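Local coordinates for protein prolyl oligopeptidase (Galerina marginata, PDB 5N4B) that cleaves peptide bonds after prolyl residues and closes peptides into macrocycles during biosynthesis of the amanitin toxins, at residues I250-D255 against K272-Y277; L513-T518 against L723-K728; S179-A184 against G189-L194. The protein carries 1 engineered substitution. All coordinates share one frame; numbering follows the deposited sequence.

In the fold
From the N terminus, contact 3 comes first: S179-A184, which runs into the short helix 183-188, meets G189-L194, which follows it, so the contact closes a tight loop between the third and fourth strands of one four-stranded propeller sheet. Contact 1 follows, joining the last strand of the next sheet, 250-254, to the second strand of the sheet after it. Contact 2 spans by far the longest stretch, bringing the end of the modelled chain back to helix 510-519 of the alpha/beta-hydrolase domain. The three follow one another without nesting or crossing. Contacts 1 and 3 lie within the propeller, their centres 33 Å apart, whereas contact 2 is 53 Å from contact 1, centre to centre.

Contact 1 (I250-D255 against K272-Y277); sequences IIVYQD and KYLYLY
The CH-pi contact is made by L276, whose CD2 methyl lies over one face of the Y253 ring, 4.1 Å from the ring centroid and 29° off its normal. The methyl is displaced toward the root of the ring, with CD2 of L276 coming to 3.6 Å from CG of Y253, and the two side chains cross at about a right angle. With CG of Y253 anti to the backbone N (chi1 -165°), the ring runs on past L276 and turns a face to its CD2. W289 and Y263 each meet the same ring edge-to-face, so the tyrosine is held among aromatic neighbours as well as by the leucine.

Purely aliphatic packing adds a looser second point, where V252 CG1 stands 4.3 Å from L274 CD2. W304 touches both V252 and L276 and so bridges the two strands.

No hydrogen bond passes between the segments; backbone pairing runs within each sheet instead. V252 and Y253 both face M237 in a classic beta bulge, and the irregularity lets two successive residues, V252 and Y253, direct their side chains toward the neighbouring sheet. L274 and L276, two apart on a regular strand, receive them from one face. Such apolar packing between successive four-stranded antiparallel sheets is characteristic of adjoining blades in a beta-propeller.

Contact 2 (L513-T518 against L723-K728); sequences LTFLQT and LGLELK
An apolar contact with one water bridge joins the C-terminal tail, L723-K728, to helix 510-519 in the alpha/beta-hydrolase domain. Its closest point is between methyl groups: CG2 of T518 and CD2 of L727 are 3.4 Å apart, tighter than usual for two carbons. Hydrogen bonding within the helix orients that threonine. With chi1 at -66°, OG1 lies beside the backbone N and donates to T514 O over 2.8 Å, while CG2, anti to the same N, is the branch presented to the leucine. T514 O also accepts from the backbone N of T518 and thus takes two bonds from a single residue; the hydroxyl reaches it from above the carbonyl plane, 42° out of it.

One turn earlier, F515 extends its ring tip toward the tail, where CZ is 4.3 Å from CD1 of L725 and the methyl approaches the ring obliquely. Between these two apolar points and the end of the tail, a water donates to T518 O at 2.9 Å and accepts from K728 N at 2.8 Å, linking the backbones without a direct hydrogen bond.

Helix 68-80 borders the contact, with K75 against T518 and both D68 and K71 against L727. The tail itself starts from a Schellman motif: G724, with positive phi, ends helix 705-722 and turns the chain into the extended run that brings L725 and L727 against helix 510-519. The arrangement is that of an irregular tail leaving a Schellman-terminated helix to pack on another helix of the hydrolase fold.

Contact 3 (S179-A184 against G189-L194); sequences SPLSQA and GVDGRL
S179 meets a glycine backbone in place of a side chain: its OG lies 3.4 Å from CA of G192, with G192 O at 3.7 Å from the same OG. The hydroxyl stands anti to the backbone N (chi1 -179°), which carries it across to the neighbouring segment. G192 has no side chain, and its alpha carbon meets the hydroxyl directly; its positive phi of 106° suits glycine.

Beside it, L181 crosses D191 obliquely. Its CD1 methyl rests against the carboxylate, 4.0 Å from D191 OD2 and 4.1 Å from D191 CG, a van der Waals contact of an apolar branch with a charged group. The polar end of D191 is engaged by other partners: OD1 accepts from R193 N at 2.9 Å, forming an Asx turn, and makes a salt bridge with R175. The amide reaches OD1 on the anti side, 33° out of the carboxylate plane. Together these bonds hold the carboxylate beside L181, and the salt bridge to R175 probably offsets its charge. Further along, the extended R193 side chain runs forward and NH1 donates to L194 O, 3.0 Å away and in the carbonyl plane.

Helix 183-188 begins within S179-A184 and links it to G189-L194, with S182 at its N-cap and G189 as the first residue to leave helical geometry. The loop follows strand 170-176, whose R175 also bonds S179 O; L181 pairs through its backbone with F132 and D134, at the end of strand 129-133 in the preceding blade, and L194 pairs with V174 as the chain heads for strand 198-201.

Contact 1 (I250-D255 against K272-Y277)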
loop_
_atom_site.group_PDB
_atom_site.type_symbol
_atom_site.label_atom_id
_atom_site.label_comp_id
_atom_site.label_asym_id
_atom_site.label_seq_id
_atom_site.Cartn_x
_atom_site.Cartn_y
_atom_site.Cartn_z
ATOM N N ILE A 250 -3.004 5.776 29.169
ATOM C CA ILE A 250 -3.890 6.933 29.189
ATOM C C ILE A 250 -4.666 6.973 27.880
ATOM O O ILE A 250 -4.078 6.792 26.806
ATOM C CB ILE A 250 -3.045 8.212 29.356
ATOM C CG1 ILE A 250 -2.399 8.216 30.744
ATOM C CG2 ILE A 250 -3.895 9.457 29.144
ATOM C CD1 ILE A 250 -1.317 9.265 30.909
ATOM N N ILE A 251 -5.971 7.233 27.933
ATOM C CA ILE A 251 -6.766 7.500 26.744
ATOM C C ILE A 251 -6.636 8.991 26.454
ATOM O O ILE A 251 -7.173 9.829 27.193
ATOM C CB ILE A 251 -8.243 7.101 26.902
ATOM C CG1 ILE A 251 -8.366 5.583 27.047
ATOM C CG2 ILE A 251 -9.018 7.528 25.658
ATOM C CD1 ILE A 251 -9.816 5.106 27.298
ATOM N N VAL A 252 -5.901 9.324 25.395
ATOM C CA VAL A 252 -5.656 10.691 24.941
ATOM C C VAL A 252 -6.876 11.245 24.209
ATOM O O VAL A 252 -7.236 12.425 24.349
ATOM C CB VAL A 252 -4.403 10.655 24.036
ATOM C CG1 VAL A 252 -4.205 11.892 23.297
ATOM C CG2 VAL A 252 -3.178 10.335 24.884
ATOM N N TYR A 253 -7.548 10.417 23.419
ATOM C CA TYR A 253 -8.766 10.844 22.752
ATOM C C TYR A 253 -9.610 9.640 22.346
ATOM O O TYR A 253 -9.090 8.627 21.893
ATOM C CB TYR A 253 -8.528 11.713 21.497
ATOM C CG TYR A 253 -9.822 12.395 21.089
ATOM C CD1 TYR A 253 -10.354 13.393 21.888
ATOM C CD2 TYR A 253 -10.497 12.048 19.954
ATOM C CE1 TYR A 253 -11.572 13.989 21.575
ATOM C CE2 TYR A 253 -11.699 12.651 19.574
ATOM C CZ TYR A 253 -12.233 13.622 20.411
ATOM O OH TYR A 253 -13.434 14.242 20.139
ATOM N N GLN A 254 -10.930 9.789 22.450
ATOM C CA GLN A 254 -11.889 8.912 21.785
ATOM C C GLN A 254 -13.183 9.689 21.602
ATOM O O GLN A 254 -13.366 10.750 22.217
ATOM C CB GLN A 254 -12.122 7.618 22.568
ATOM C CG GLN A 254 -12.898 7.757 23.835
ATOM C CD GLN A 254 -13.155 6.380 24.444
ATOM O OE1 GLN A 254 -13.720 5.484 23.801
ATOM N NE2 GLN A 254 -12.722 6.212 25.642
ATOM N N ASP A 255 -14.059 9.173 20.744
ATOM C CA ASP A 255 -15.316 9.872 20.448
ATOM C C ASP A 255 -16.422 8.843 20.295
ATOM O O ASP A 255 -16.643 8.301 19.214
ATOM C CB ASP A 255 -15.196 10.770 19.225
ATOM C CG ASP A 255 -16.421 11.581 18.989
ATOM O OD1 ASP A 255 -17.433 11.304 19.665
ATOM O OD2 ASP A 255 -16.377 12.456 18.081
ATOM N N LYS A 272 7.004 20.725 22.590
ATOM C CA LYS A 272 5.971 21.676 22.959
ATOM C C LYS A 272 4.558 21.233 22.599
ATOM O O LYS A 272 3.615 21.608 23.301
ATOM C CB LYS A 272 6.277 23.008 22.295
ATOM C CG LYS A 272 5.294 24.114 22.615
ATOM C CD LYS A 272 5.692 25.350 21.864
ATOM C CE LYS A 272 4.952 26.585 22.298
ATOM N NZ LYS A 272 5.225 27.529 21.218
ATOM N N TYR A 273 4.385 20.493 21.507
ATOM C CA TYR A 273 3.063 20.224 20.970
ATOM C C TYR A 273 2.829 18.740 20.772
ATOM O O TYR A 273 3.738 17.975 20.423
ATOM C CB TYR A 273 2.870 20.928 19.624
ATOM C CG TYR A 273 2.829 22.412 19.687
ATOM C CD1 TYR A 273 1.849 23.064 20.409
ATOM C CD2 TYR A 273 3.736 23.157 18.961
ATOM C CE1 TYR A 273 1.775 24.431 20.418
ATOM C CE2 TYR A 273 3.702 24.550 18.981
ATOM C CZ TYR A 273 2.709 25.173 19.734
ATOM O OH TYR A 273 2.659 26.554 19.717
ATOM N N LEU A 274 1.591 18.369 21.015
ATOM C CA LEU A 274 1.001 17.099 20.621
ATOM C C LEU A 274 -0.108 17.405 19.626
ATOM O O LEU A 274 -1.006 18.209 19.900
ATOM C CB LEU A 274 0.424 16.395 21.849
ATOM C CG LEU A 274 -0.422 15.145 21.622
ATOM C CD1 LEU A 274 0.397 14.071 21.035
ATOM C CD2 LEU A 274 -1.029 14.712 22.964
ATOM N N TYR A 275 -0.102 16.707 18.513
ATOM C CA TYR A 275 -1.092 16.886 17.482
ATOM C C TYR A 275 -1.989 15.673 17.376
ATOM O O TYR A 275 -1.514 14.524 17.447
ATOM C CB TYR A 275 -0.389 17.088 16.160
ATOM C CG TYR A 275 0.634 18.201 16.117
ATOM C CD1 TYR A 275 0.256 19.553 16.067
ATOM C CD2 TYR A 275 1.999 17.939 16.116
ATOM C CE1 TYR A 275 1.187 20.554 16.009
ATOM C CE2 TYR A 275 2.929 18.977 16.038
ATOM C CZ TYR A 275 2.497 20.274 15.988
ATOM O OH TYR A 275 3.453 21.257 15.906
ATOM N N LEU A 276 -3.297 15.923 17.186
ATOM C CA LEU A 276 -4.281 14.869 16.971
ATOM C C LEU A 276 -4.951 15.065 15.637
ATOM O O LEU A 276 -5.479 16.147 15.352
ATOM C CB LEU A 276 -5.345 14.910 18.057
ATOM C CG LEU A 276 -6.483 13.871 17.954
ATOM C CD1 LEU A 276 -6.026 12.495 18.308
ATOM C CD2 LEU A 276 -7.674 14.294 18.838
ATOM N N TYR A 277 -4.925 14.019 14.836
ATOM C CA TYR A 277 -5.632 13.968 13.575
ATOM C C TYR A 277 -6.852 13.065 13.746
ATOM O O TYR A 277 -6.810 12.057 14.471
ATOM C CB TYR A 277 -4.778 13.348 12.481
ATOM C CG TYR A 277 -3.406 13.969 12.275
ATOM C CD1 TYR A 277 -3.244 15.241 11.821
ATOM C CD2 TYR A 277 -2.281 13.219 12.474
ATOM C CE1 TYR A 277 -1.991 15.771 11.639
ATOM C CE2 TYR A 277 -1.021 13.750 12.281
ATOM C CZ TYR A 277 -0.888 15.022 11.843
ATOM O OH TYR A 277 0.388 15.538 11.592
#

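Contact 2 (L513-T518 against L723-K728)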
loop_
_atom_site.group_PDB
_atom_site.type_symbol
_atom_site.label_atom_id
_atom_site.label_comp_id
_atom_site.label_asym_id
_atom_site.label_seq_id
_atom_site.Cartn_x
_atom_site.Cartn_y
_atom_site.Cartn_z
ATOM N N LEU A 513 10.203 -7.689 -14.780
ATOM C CA LEU A 513 11.224 -7.549 -15.820
ATOM C C LEU A 513 11.622 -8.899 -16.398
ATOM O O LEU A 513 11.858 -9.026 -17.593
ATOM C CB LEU A 513 12.460 -6.801 -15.293
ATOM C CG LEU A 513 12.181 -5.362 -14.842
ATOM C CD1 LEU A 513 13.482 -4.722 -14.419
ATOM C CD2 LEU A 513 11.476 -4.507 -15.896
ATOM N N THR A 514 11.712 -9.918 -15.563
ATOM C CA THR A 514 12.034 -11.253 -16.058
ATOM C C THR A 514 10.963 -11.735 -17.030
ATOM O O THR A 514 11.285 -12.285 -18.085
ATOM C CB THR A 514 12.167 -12.187 -14.865
ATOM O OG1 THR A 514 13.280 -11.779 -14.073
ATOM C CG2 THR A 514 12.426 -13.603 -15.309
ATOM N N PHE A 515 9.694 -11.531 -16.708
ATOM C CA PHE A 515 8.638 -11.892 -17.638
ATOM C C PHE A 515 8.785 -11.149 -18.959
ATOM O O PHE A 515 8.665 -11.737 -20.041
ATOM C CB PHE A 515 7.287 -11.591 -17.018
ATOM C CG PHE A 515 6.093 -12.044 -17.816
ATOM C CD1 PHE A 515 5.556 -11.218 -18.780
ATOM C CD2 PHE A 515 5.544 -13.293 -17.611
ATOM C CE1 PHE A 515 4.466 -11.609 -19.505
ATOM C CE2 PHE A 515 4.446 -13.685 -18.330
ATOM C CZ PHE A 515 3.913 -12.860 -19.282
ATOM N N LEU A 516 9.069 -9.856 -18.896
ATOM C CA LEU A 516 9.187 -9.066 -20.115
ATOM C C LEU A 516 10.299 -9.599 -20.997
ATOM O O LEU A 516 10.149 -9.701 -22.224
ATOM C CB LEU A 516 9.448 -7.585 -19.792
ATOM C CG LEU A 516 8.412 -6.869 -18.900
ATOM C CD1 LEU A 516 8.682 -5.405 -18.878
ATOM C CD2 LEU A 516 7.000 -7.130 -19.313
ATOM N N GLN A 517 11.439 -9.888 -20.407
ATOM C CA GLN A 517 12.560 -10.431 -21.165
ATOM C C GLN A 517 12.273 -11.831 -21.680
ATOM O O GLN A 517 12.579 -12.135 -22.834
ATOM C CB GLN A 517 13.816 -10.398 -20.302
ATOM C CG GLN A 517 15.070 -10.833 -21.042
ATOM C CD GLN A 517 16.360 -10.597 -20.290
ATOM O OE1 GLN A 517 16.406 -9.973 -19.264
ATOM N NE2 GLN A 517 17.426 -11.171 -20.816
ATOM N N THR A 518 11.645 -12.669 -20.890
ATOM C CA THR A 518 11.405 -14.051 -21.277
ATOM C C THR A 518 10.486 -14.137 -22.477
ATOM O O THR A 518 10.675 -14.972 -23.361
ATOM C CB THR A 518 10.797 -14.792 -20.082
ATOM O OG1 THR A 518 11.776 -14.869 -19.011
ATOM C CG2 THR A 518 10.376 -16.201 -20.430
ATOM N N LEU A 723 -2.431 -16.163 -23.283
ATOM C CA LEU A 723 -2.087 -15.329 -24.445
ATOM C C LEU A 723 -1.316 -16.091 -25.502
ATOM O O LEU A 723 -0.962 -15.501 -26.533
ATOM C CB LEU A 723 -1.265 -14.117 -23.963
ATOM C CG LEU A 723 -1.930 -13.233 -22.876
ATOM C CD1 LEU A 723 -1.078 -12.007 -22.596
ATOM C CD2 LEU A 723 -3.394 -12.867 -23.205
ATOM N N GLY A 724 -1.090 -17.380 -25.310
ATOM C CA GLY A 724 -0.414 -18.212 -26.295
ATOM C C GLY A 724 1.075 -17.970 -26.385
ATOM O O GLY A 724 1.676 -18.253 -27.428
ATOM N N LEU A 725 1.704 -17.480 -25.319
ATOM C CA LEU A 725 3.131 -17.221 -25.338
ATOM C C LEU A 725 3.915 -18.464 -24.986
ATOM O O LEU A 725 3.559 -19.202 -24.060
ATOM C CB LEU A 725 3.481 -16.125 -24.349
ATOM C CG LEU A 725 2.659 -14.842 -24.428
ATOM C CD1 LEU A 725 3.059 -13.878 -23.353
ATOM C CD2 LEU A 725 2.780 -14.211 -25.817
ATOM N N GLU A 726 5.054 -18.610 -25.654
ATOM C CA GLU A 726 5.890 -19.779 -25.519
ATOM C C GLU A 726 7.262 -19.329 -25.062
ATOM O O GLU A 726 7.728 -18.219 -25.395
ATOM C CB GLU A 726 6.015 -20.552 -26.846
ATOM C CG GLU A 726 4.683 -21.002 -27.436
ATOM C CD GLU A 726 4.031 -22.134 -26.668
ATOM O OE1 GLU A 726 4.556 -22.529 -25.606
ATOM O OE2 GLU A 726 2.978 -22.634 -27.128
ATOM N N LEU A 727 7.873 -20.204 -24.269
ATOM C CA LEU A 727 9.269 -20.043 -23.898
ATOM C C LEU A 727 10.138 -20.270 -25.126
ATOM O O LEU A 727 9.912 -21.211 -25.894
ATOM C CB LEU A 727 9.615 -21.009 -22.762
ATOM C CG LEU A 727 8.896 -20.711 -21.435
ATOM C CD1 LEU A 727 9.117 -21.811 -20.418
ATOM C CD2 LEU A 727 9.392 -19.384 -20.893
ATOM N N LYS A 728 11.109 -19.381 -25.315
ATOM C CA LYS A 728 11.860 -19.271 -26.571
ATOM C C LYS A 728 13.353 -19.346 -26.317
ATOM O O LYS A 728 13.967 -20.395 -26.554
ATOM C CB LYS A 728 11.505 -17.937 -27.301
HETATM O O HOH W 1 12.117 -17.502 -23.494
#

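Contact 3 (S179-A184 against G189-L194)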
loop_
_atom_site.group_PDB
_atom_site.type_symbol
_atom_site.label_atom_id
_atom_site.label_comp_id
_atom_site.label_asym_id
_atom_site.label_seq_id
_atom_site.Cartn_x
_atom_site.Cartn_y
_atom_site.Cartn_z
ATOM N N SER A 179 19.601 -4.761 23.847
ATOM C CA SER A 179 19.186 -6.155 24.022
ATOM C C SER A 179 18.739 -6.709 22.675
ATOM O O SER A 179 17.553 -6.600 22.319
ATOM C CB SER A 179 18.074 -6.262 25.059
ATOM O OG SER A 179 17.667 -7.601 25.263
ATOM N N PRO A 180 19.639 -7.307 21.909
ATOM C CA PRO A 180 19.252 -7.821 20.594
ATOM C C PRO A 180 18.282 -8.998 20.690
ATOM O O PRO A 180 18.163 -9.684 21.717
ATOM C CB PRO A 180 20.575 -8.242 19.948
ATOM C CG PRO A 180 21.595 -8.111 20.941
ATOM C CD PRO A 180 21.082 -7.432 22.169
ATOM N N LEU A 181 17.514 -9.181 19.617
ATOM C CA LEU A 181 16.694 -10.369 19.418
ATOM C C LEU A 181 17.264 -11.046 18.185
ATOM O O LEU A 181 17.098 -10.563 17.066
ATOM C CB LEU A 181 15.216 -10.042 19.188
ATOM C CG LEU A 181 14.354 -11.299 19.071
ATOM C CD1 LEU A 181 14.214 -11.927 20.443
ATOM C CD2 LEU A 181 12.976 -10.944 18.484
ATOM N N SER A 182 17.906 -12.187 18.376
ATOM C CA SER A 182 18.549 -12.919 17.296
ATOM C C SER A 182 18.445 -14.398 17.600
ATOM O O SER A 182 18.060 -14.795 18.691
ATOM C CB SER A 182 19.997 -12.522 17.193
ATOM O OG SER A 182 20.677 -12.998 18.377
ATOM N N GLN A 183 18.790 -15.226 16.611
ATOM C CA GLN A 183 18.822 -16.660 16.864
ATOM C C GLN A 183 19.754 -16.983 18.028
ATOM O O GLN A 183 19.430 -17.837 18.878
ATOM C CB GLN A 183 19.330 -17.404 15.628
ATOM C CG GLN A 183 18.440 -17.325 14.443
ATOM C CD GLN A 183 17.261 -18.243 14.598
ATOM O OE1 GLN A 183 17.091 -18.885 15.638
ATOM N NE2 GLN A 183 16.444 -18.327 13.562
ATOM N N ALA A 184 20.891 -16.281 18.101
ATOM C CA ALA A 184 21.835 -16.522 19.191
ATOM C C ALA A 184 21.248 -16.114 20.527
ATOM O O ALA A 184 21.313 -16.862 21.511
ATOM C CB ALA A 184 23.154 -15.796 18.943
ATOM N N GLY A 189 19.441 -17.282 26.101
ATOM C CA GLY A 189 18.806 -16.672 27.249
ATOM C C GLY A 189 17.369 -16.318 26.970
ATOM O O GLY A 189 16.764 -16.771 25.996
ATOM N N VAL A 190 16.825 -15.485 27.845
ATOM C CA VAL A 190 15.429 -15.078 27.724
ATOM C C VAL A 190 15.334 -14.037 26.621
ATOM O O VAL A 190 16.348 -13.556 26.110
ATOM C CB VAL A 190 14.884 -14.532 29.055
ATOM C CG1 VAL A 190 14.934 -15.622 30.127
ATOM C CG2 VAL A 190 15.666 -13.278 29.494
ATOM N N ASP A 191 14.104 -13.705 26.243
ATOM C CA ASP A 191 13.883 -12.797 25.120
ATOM C C ASP A 191 14.665 -11.484 25.267
ATOM O O ASP A 191 15.369 -11.064 24.338
ATOM C CB ASP A 191 12.383 -12.598 24.939
ATOM C CG ASP A 191 12.038 -11.519 23.911
ATOM O OD1 ASP A 191 12.618 -10.407 23.966
ATOM O OD2 ASP A 191 11.217 -11.823 23.025
ATOM N N GLY A 192 14.581 -10.836 26.429
ATOM C CA GLY A 192 15.226 -9.564 26.662
ATOM C C GLY A 192 14.262 -8.401 26.684
ATOM O O GLY A 192 14.585 -7.361 27.273
ATOM N N ARG A 193 13.052 -8.573 26.171
ATOM C CA ARG A 193 12.148 -7.447 26.144
ATOM C C ARG A 193 11.630 -7.129 27.547
ATOM O O ARG A 193 11.691 -7.938 28.469
ATOM C CB ARG A 193 10.952 -7.746 25.246
ATOM C CG ARG A 193 10.059 -8.884 25.743
ATOM C CD ARG A 193 8.782 -8.958 24.911
ATOM N NE ARG A 193 7.893 -10.084 25.251
ATOM C CZ ARG A 193 6.923 -10.056 26.156
ATOM N NH1 ARG A 193 6.677 -8.975 26.905
ATOM N NH2 ARG A 193 6.162 -11.143 26.309
ATOM N N LEU A 194 11.086 -5.933 27.703
ATOM C CA LEU A 194 10.322 -5.578 28.894
ATOM C C LEU A 194 8.997 -6.326 28.947
ATOM O O LEU A 194 8.545 -6.884 27.961
ATOM C CB LEU A 194 10.015 -4.082 28.828
ATOM C CG LEU A 194 11.166 -3.126 28.723
ATOM C CD1 LEU A 194 10.633 -1.687 28.776
ATOM C CD2 LEU A 194 12.147 -3.338 29.840
#